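Local coordinates for protein type II secretion ATPase XpsE (Xanthomonas campestris, PDB 2D28) that belongs to the GspE-type ATPases of type II secretion systems and is represented here by its N-terminal domain, with an MshEN-family fold, at residues F94-V99 and L106-A111; G100-R105 and P129-V134. The protein carries 1 engineered substitution. All blocks are in the same frame, centred on the assembly; numbering follows the deposited sequence.

Contact 1: residues F94-V99 and L106-A111; sequences FHLCPV and LDLWIA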
loop_
_atom_site.group_PDB
_atom_site.type_symbol
_atom_site.label_atom_id
_atom_site.label_comp_id
_atom_site.label_asym_id
_atom_site.label_seq_id
_atom_site.Cartn_x
_atom_site.Cartn_y
_atom_site.Cartn_z
ATOM N N PHE A 94 -2.520 7.910 3.893
ATOM C CA PHE A 94 -2.099 7.120 2.703
ATOM C C PHE A 94 -1.802 5.639 3.032
ATOM O O PHE A 94 -1.564 4.797 2.076
ATOM C CB PHE A 94 -0.921 7.831 2.041
ATOM C CG PHE A 94 -1.350 9.079 1.281
ATOM C CD1 PHE A 94 -1.979 8.974 0.009
ATOM C CD2 PHE A 94 -1.237 10.306 1.865
ATOM C CE1 PHE A 94 -2.399 10.134 -0.650
ATOM C CE2 PHE A 94 -1.723 11.472 1.208
ATOM C CZ PHE A 94 -2.278 11.364 -0.055
ATOM N N HIS A 95 -1.761 5.337 4.342
ATOM C CA HIS A 95 -1.474 3.992 4.890
ATOM C C HIS A 95 -0.136 3.527 4.387
ATOM O O HIS A 95 -0.023 2.537 3.640
ATOM C CB HIS A 95 -2.545 2.962 4.502
ATOM C CG HIS A 95 -3.939 3.376 4.857
ATOM N ND1 HIS A 95 -4.477 3.201 6.117
ATOM C CD2 HIS A 95 -4.834 4.119 4.159
ATOM C CE1 HIS A 95 -5.696 3.746 6.141
ATOM N NE2 HIS A 95 -5.932 4.299 4.962
ATOM N N LEU A 96 0.914 4.275 4.704
ATOM C CA LEU A 96 2.253 3.841 4.323
ATOM C C LEU A 96 3.172 4.397 5.443
ATOM O O LEU A 96 2.759 5.266 6.226
ATOM C CB LEU A 96 2.628 4.441 2.993
ATOM C CG LEU A 96 2.363 5.903 2.697
ATOM C CD1 LEU A 96 3.446 6.786 3.275
ATOM C CD2 LEU A 96 2.334 6.165 1.184
ATOM N N CYS A 97 4.356 3.862 5.555
ATOM C CA CYS A 97 5.218 4.079 6.722
ATOM C C CYS A 97 6.701 3.834 6.423
ATOM O O CYS A 97 7.050 2.762 5.976
ATOM C CB CYS A 97 4.784 3.146 7.861
ATOM S SG CYS A 97 5.580 3.678 9.450
ATOM N N PRO A 98 7.580 4.812 6.612
ATOM C CA PRO A 98 8.988 4.550 6.467
ATOM C C PRO A 98 9.432 3.559 7.562
ATOM O O PRO A 98 9.093 3.755 8.768
ATOM C CB PRO A 98 9.611 5.921 6.669
ATOM C CG PRO A 98 8.516 6.843 6.371
ATOM C CD PRO A 98 7.319 6.214 6.995
ATOM N N VAL A 99 10.178 2.537 7.172
ATOM C CA VAL A 99 10.610 1.486 8.131
ATOM C C VAL A 99 12.112 1.278 8.251
ATOM O O VAL A 99 12.562 0.467 9.099
ATOM C CB VAL A 99 9.909 0.139 7.915
ATOM C CG1 VAL A 99 8.451 0.304 8.166
ATOM C CG2 VAL A 99 10.120 -0.437 6.493
ATOM N N LEU A 106 15.249 4.600 1.120
ATOM C CA LEU A 106 14.241 4.555 2.163
ATOM C C LEU A 106 13.302 3.387 1.958
ATOM O O LEU A 106 12.581 3.326 0.941
ATOM C CB LEU A 106 13.468 5.901 2.167
ATOM C CG LEU A 106 12.510 6.056 3.339
ATOM C CD1 LEU A 106 13.345 6.339 4.654
ATOM C CD2 LEU A 106 11.569 7.198 3.009
ATOM N N ASP A 107 13.267 2.469 2.939
ATOM C CA ASP A 107 12.344 1.390 2.935
ATOM C C ASP A 107 10.958 1.917 3.321
ATOM O O ASP A 107 10.785 2.483 4.418
ATOM C CB ASP A 107 12.738 0.249 3.826
ATOM C CG ASP A 107 14.002 -0.429 3.403
ATOM O OD1 ASP A 107 14.114 -0.893 2.242
ATOM O OD2 ASP A 107 14.974 -0.529 4.167
ATOM N N LEU A 108 9.989 1.757 2.424
ATOM C CA LEU A 108 8.632 2.223 2.676
ATOM C C LEU A 108 7.671 1.082 2.575
ATOM O O LEU A 108 7.485 0.481 1.505
ATOM C CB LEU A 108 8.277 3.319 1.670
ATOM C CG LEU A 108 6.954 4.040 1.899
ATOM C CD1 LEU A 108 7.187 5.005 3.036
ATOM C CD2 LEU A 108 6.390 4.786 0.667
ATOM N N TRP A 109 6.996 0.829 3.676
ATOM C CA TRP A 109 5.934 -0.129 3.748
ATOM C C TRP A 109 4.647 0.533 3.234
ATOM O O TRP A 109 4.217 1.585 3.779
ATOM C CB TRP A 109 5.796 -0.528 5.210
ATOM C CG TRP A 109 5.287 -1.861 5.507
ATOM C CD1 TRP A 109 5.121 -2.922 4.613
ATOM C CD2 TRP A 109 4.836 -2.357 6.777
ATOM N NE1 TRP A 109 4.622 -4.003 5.274
ATOM C CE2 TRP A 109 4.435 -3.684 6.593
ATOM C CE3 TRP A 109 4.643 -1.780 8.035
ATOM C CZ2 TRP A 109 3.904 -4.458 7.626
ATOM C CZ3 TRP A 109 4.145 -2.571 9.061
ATOM C CH2 TRP A 109 3.756 -3.880 8.836
ATOM N N ILE A 110 3.981 -0.084 2.254
ATOM C CA ILE A 110 2.903 0.615 1.572
ATOM C C ILE A 110 1.741 -0.310 1.316
ATOM O O ILE A 110 1.959 -1.512 0.899
ATOM C CB ILE A 110 3.490 1.277 0.251
ATOM C CG1 ILE A 110 2.464 2.076 -0.501
ATOM C CG2 ILE A 110 4.104 0.182 -0.647
ATOM C CD1 ILE A 110 3.007 3.014 -1.496
ATOM N N ALA A 111 0.530 0.169 1.597
ATOM C CA ALA A 111 -0.696 -0.627 1.351
ATOM C C ALA A 111 -1.143 -0.677 -0.092
ATOM O O ALA A 111 -1.635 -1.748 -0.583
ATOM C CB ALA A 111 -1.876 -0.209 2.282
#

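Contact 2: residues G100-R105 and P129-V134; sequences GERDGR and PLLLHV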
loop_
_atom_site.group_PDB
_atom_site.type_symbol
_atom_site.label_atom_id
_atom_site.label_comp_id
_atom_site.label_asym_id
_atom_site.label_seq_id
_atom_site.Cartn_x
_atom_site.Cartn_y
_atom_site.Cartn_z
ATOM N N GLY A 100 12.883 1.986 7.442
ATOM C CA GLY A 100 14.322 1.858 7.487
ATOM C C GLY A 100 14.946 2.586 6.327
ATOM O O GLY A 100 14.277 2.932 5.414
ATOM N N GLU A 101 16.256 2.749 6.376
ATOM C CA GLU A 101 17.027 3.361 5.332
ATOM C C GLU A 101 18.289 2.494 5.153
ATOM O O GLU A 101 19.010 2.264 6.141
ATOM C CB GLU A 101 17.379 4.769 5.764
ATOM C CG GLU A 101 16.947 5.862 4.833
ATOM C CD GLU A 101 17.291 7.282 5.311
ATOM O OE1 GLU A 101 17.795 8.075 4.495
ATOM O OE2 GLU A 101 17.057 7.622 6.491
ATOM N N ARG A 102 18.492 1.940 3.961
ATOM C CA ARG A 102 19.608 1.013 3.673
ATOM C C ARG A 102 20.123 1.232 2.220
ATOM O O ARG A 102 19.344 1.388 1.249
ATOM C CB ARG A 102 19.217 -0.449 3.841
ATOM C CG ARG A 102 18.584 -0.887 5.177
ATOM C CD ARG A 102 17.940 -2.309 5.134
ATOM N NE ARG A 102 16.873 -2.414 4.114
ATOM C CZ ARG A 102 16.663 -3.433 3.304
ATOM N NH1 ARG A 102 17.423 -4.518 3.333
ATOM N NH2 ARG A 102 15.674 -3.379 2.433
ATOM N N ASP A 103 21.457 1.231 2.076
ATOM C CA ASP A 103 22.147 1.500 0.806
ATOM C C ASP A 103 21.588 2.705 0.059
ATOM O O ASP A 103 21.441 2.696 -1.156
ATOM C CB ASP A 103 22.205 0.272 -0.097
ATOM C CG ASP A 103 23.103 -0.839 0.477
ATOM O OD1 ASP A 103 23.931 -0.532 1.355
ATOM O OD2 ASP A 103 22.969 -2.036 0.148
ATOM N N GLY A 104 21.317 3.771 0.802
ATOM C CA GLY A 104 20.868 4.987 0.211
ATOM C C GLY A 104 19.420 5.030 -0.256
ATOM O O GLY A 104 18.996 5.990 -0.941
ATOM N N ARG A 105 18.655 4.018 0.121
ATOM C CA ARG A 105 17.218 4.008 -0.101
ATOM C C ARG A 105 16.367 3.923 1.170
ATOM O O ARG A 105 16.666 3.224 2.140
ATOM C CB ARG A 105 16.845 2.874 -1.040
ATOM C CG ARG A 105 17.675 2.855 -2.318
ATOM C CD ARG A 105 17.289 1.740 -3.314
ATOM N NE ARG A 105 16.027 1.955 -3.997
ATOM C CZ ARG A 105 15.660 1.315 -5.115
ATOM N NH1 ARG A 105 16.445 0.422 -5.616
ATOM N NH2 ARG A 105 14.516 1.600 -5.736
ATOM N N PRO A 129 15.411 8.216 -2.523
ATOM C CA PRO A 129 14.991 7.089 -3.358
ATOM C C PRO A 129 14.314 6.041 -2.462
ATOM O O PRO A 129 14.702 5.871 -1.318
ATOM C CB PRO A 129 16.258 6.621 -4.041
ATOM C CG PRO A 129 17.420 7.239 -3.348
ATOM C CD PRO A 129 16.879 8.363 -2.441
ATOM N N LEU A 130 13.208 5.473 -2.933
ATOM C CA LEU A 130 12.393 4.544 -2.168
ATOM C C LEU A 130 12.655 3.115 -2.578
ATOM O O LEU A 130 12.922 2.849 -3.770
ATOM C CB LEU A 130 10.895 4.818 -2.437
ATOM C CG LEU A 130 10.455 6.316 -2.253
ATOM C CD1 LEU A 130 8.966 6.469 -2.423
ATOM C CD2 LEU A 130 10.799 6.856 -0.878
ATOM N N LEU A 131 12.478 2.213 -1.613
ATOM C CA LEU A 131 12.305 0.792 -1.877
ATOM C C LEU A 131 10.953 0.424 -1.279
ATOM O O LEU A 131 10.738 0.564 -0.101
ATOM C CB LEU A 131 13.431 -0.034 -1.243
ATOM C CG LEU A 131 13.696 -1.465 -1.721
ATOM C CD1 LEU A 131 14.142 -1.518 -3.180
ATOM C CD2 LEU A 131 14.748 -2.083 -0.837
ATOM N N LEU A 132 10.024 0.005 -2.137
ATOM C CA LEU A 132 8.676 -0.273 -1.744
ATOM C C LEU A 132 8.494 -1.704 -1.260
ATOM O O LEU A 132 8.969 -2.630 -1.866
ATOM C CB LEU A 132 7.708 -0.017 -2.890
ATOM C CG LEU A 132 7.665 1.460 -3.368
ATOM C CD1 LEU A 132 6.719 1.561 -4.574
ATOM C CD2 LEU A 132 7.296 2.342 -2.178
ATOM N N HIS A 133 7.787 -1.857 -0.136
ATOM C CA HIS A 133 7.439 -3.162 0.404
ATOM C C HIS A 133 5.959 -3.192 0.712
ATOM O O HIS A 133 5.438 -2.271 1.395
ATOM C CB HIS A 133 8.192 -3.371 1.709
ATOM C CG HIS A 133 9.683 -3.260 1.596
ATOM N ND1 HIS A 133 10.388 -2.177 2.050
ATOM C CD2 HIS A 133 10.610 -4.156 1.207
ATOM C CE1 HIS A 133 11.685 -2.372 1.829
ATOM N NE2 HIS A 133 11.835 -3.550 1.270
ATOM N N VAL A 134 5.249 -4.167 0.183
ATOM C CA VAL A 134 3.797 -4.201 0.340
ATOM C C VAL A 134 3.477 -4.814 1.735
ATOM O O VAL A 134 4.088 -5.809 2.196
ATOM C CB VAL A 134 3.105 -5.017 -0.784
ATOM C CG1 VAL A 134 1.559 -4.982 -0.677
ATOM C CG2 VAL A 134 3.652 -4.619 -2.206
#

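Contact 1: residues F94-V99 and L106-A111
Four backbone hydrogen bonds join segments 94-99 and 106-111, three between the antiparallel strands 96-99 and 106-110 of a beta hairpin and the fourth just past their ends. C97 and W109 form the hydrogen-bonded pair: C97 N donates to W109 O in the carbonyl plane at 2.9 Å, while W109 N returns to C97 O from above the plane of that carbonyl. V99 N to D107 O is the shortest and straightest of the set, 2.8 Å and 173° at the hydrogen. Past the strand ends A111 N reaches H95 O nearly along the C=O axis, at 3.2 Å. P98, which has no N-H, falls in a non-hydrogen-bonded pair with L108 and so costs the ladder nothing; its CA instead lies 3.4 Å from D107 O.

On one face sit L96, P98, L108 and I110. L108, with CG anti to its backbone N (chi1 -173°), leans CD1 across the strand to 3.6 Å from P98 N and 4.0 Å from P98 CG, the two side chains lying alongside. L96 takes the crowded position between N and carbonyl carbon (chi1 45°) and splits its methyls: CD1 meets L108 CD1, CD2 meets I110 CD1 at 4.2 Å. The opposite face carries C97 and W109, where V99 CG1 packs against W109 CB.

Helix 116-126 covers the leucine-isoleucine face through V122 and I119; helix 137-147 covers the other with I140 and L143, while W109 NE1 bonds to V67 O. H95, the first residue past helix 88-94 and with positive phi, has ND1 hydrogen-bonded to D141. With C97 and W109 paired across the hairpin and L108 bonded to strand 130-134, the middle strand can lie buried.

Contact 2: residues G100-R105 and P129-V134
R105 does most of the gripping here. Its CG lies anti to the carbonyl carbon (chi1 -51°) and the chain bends at chi3 (72°), which turns the guanidinium back over the start of strand 130-134. There NH2 donates to L130 O at 2.8 Å, in the carbonyl plane and near the guanidinium's own plane, and NE adds a weak second bond to the same oxygen. L131, CG anti to its backbone N, brings CD1 over one face of that group, 3.8 Å from R105 CZ, so the flat cation is bonded at its edge and covered by a methyl on its face. At the turn, P129 CG sits 3.1 Å from G104 O, and R105 CA faces P129 O at 3.4 Å.

The turn itself is a type I' beta turn from R102 to R105, the tight reversal that closes the hairpin of strands 96-102 and 105-110; R102 and R105 bond to each other through N and O in both directions. D103 and G104 both have the positive phi this turn requires. This side of the contact is exposed, whereas H133, farther along strand 130-134, is buried.

R102 is held across the contact more loosely than R105. It comes from the outer strand, past the intervening one, and bends at chi3 so that NH2 approaches L131 CD2 to 3.6 Å without bonding across. A cation nearby would probably disfavour protonation of H133, though D107, which holds R102 NE in a salt bridge, should offset part of that effect; R102 NH2 lies 4.0 Å from H133 NE2, near the edge of the imidazole, with the two planes 44° apart.

In the fold
From the N terminus, the chain leaves helix 88-94, runs out along strand 96-102, turns, and comes back along strand 105-110; contact 1 closes this short hairpin. Helix 116-126 then carries the chain over to strand 130-134, which lies parallel to 105-110 at its other edge, so 105-110 is the middle strand. Contact 2 closes the longer loop, joining the hairpin tip to the start of the third strand. The segments alternate along the chain, so the two contacts cross rather than nest. They meet at D107, whose backbone N probably bonds to G100 O, and again where W109 CD1 packs on H133 O. Contact 1 lies buried; contact 2 reaches the surface.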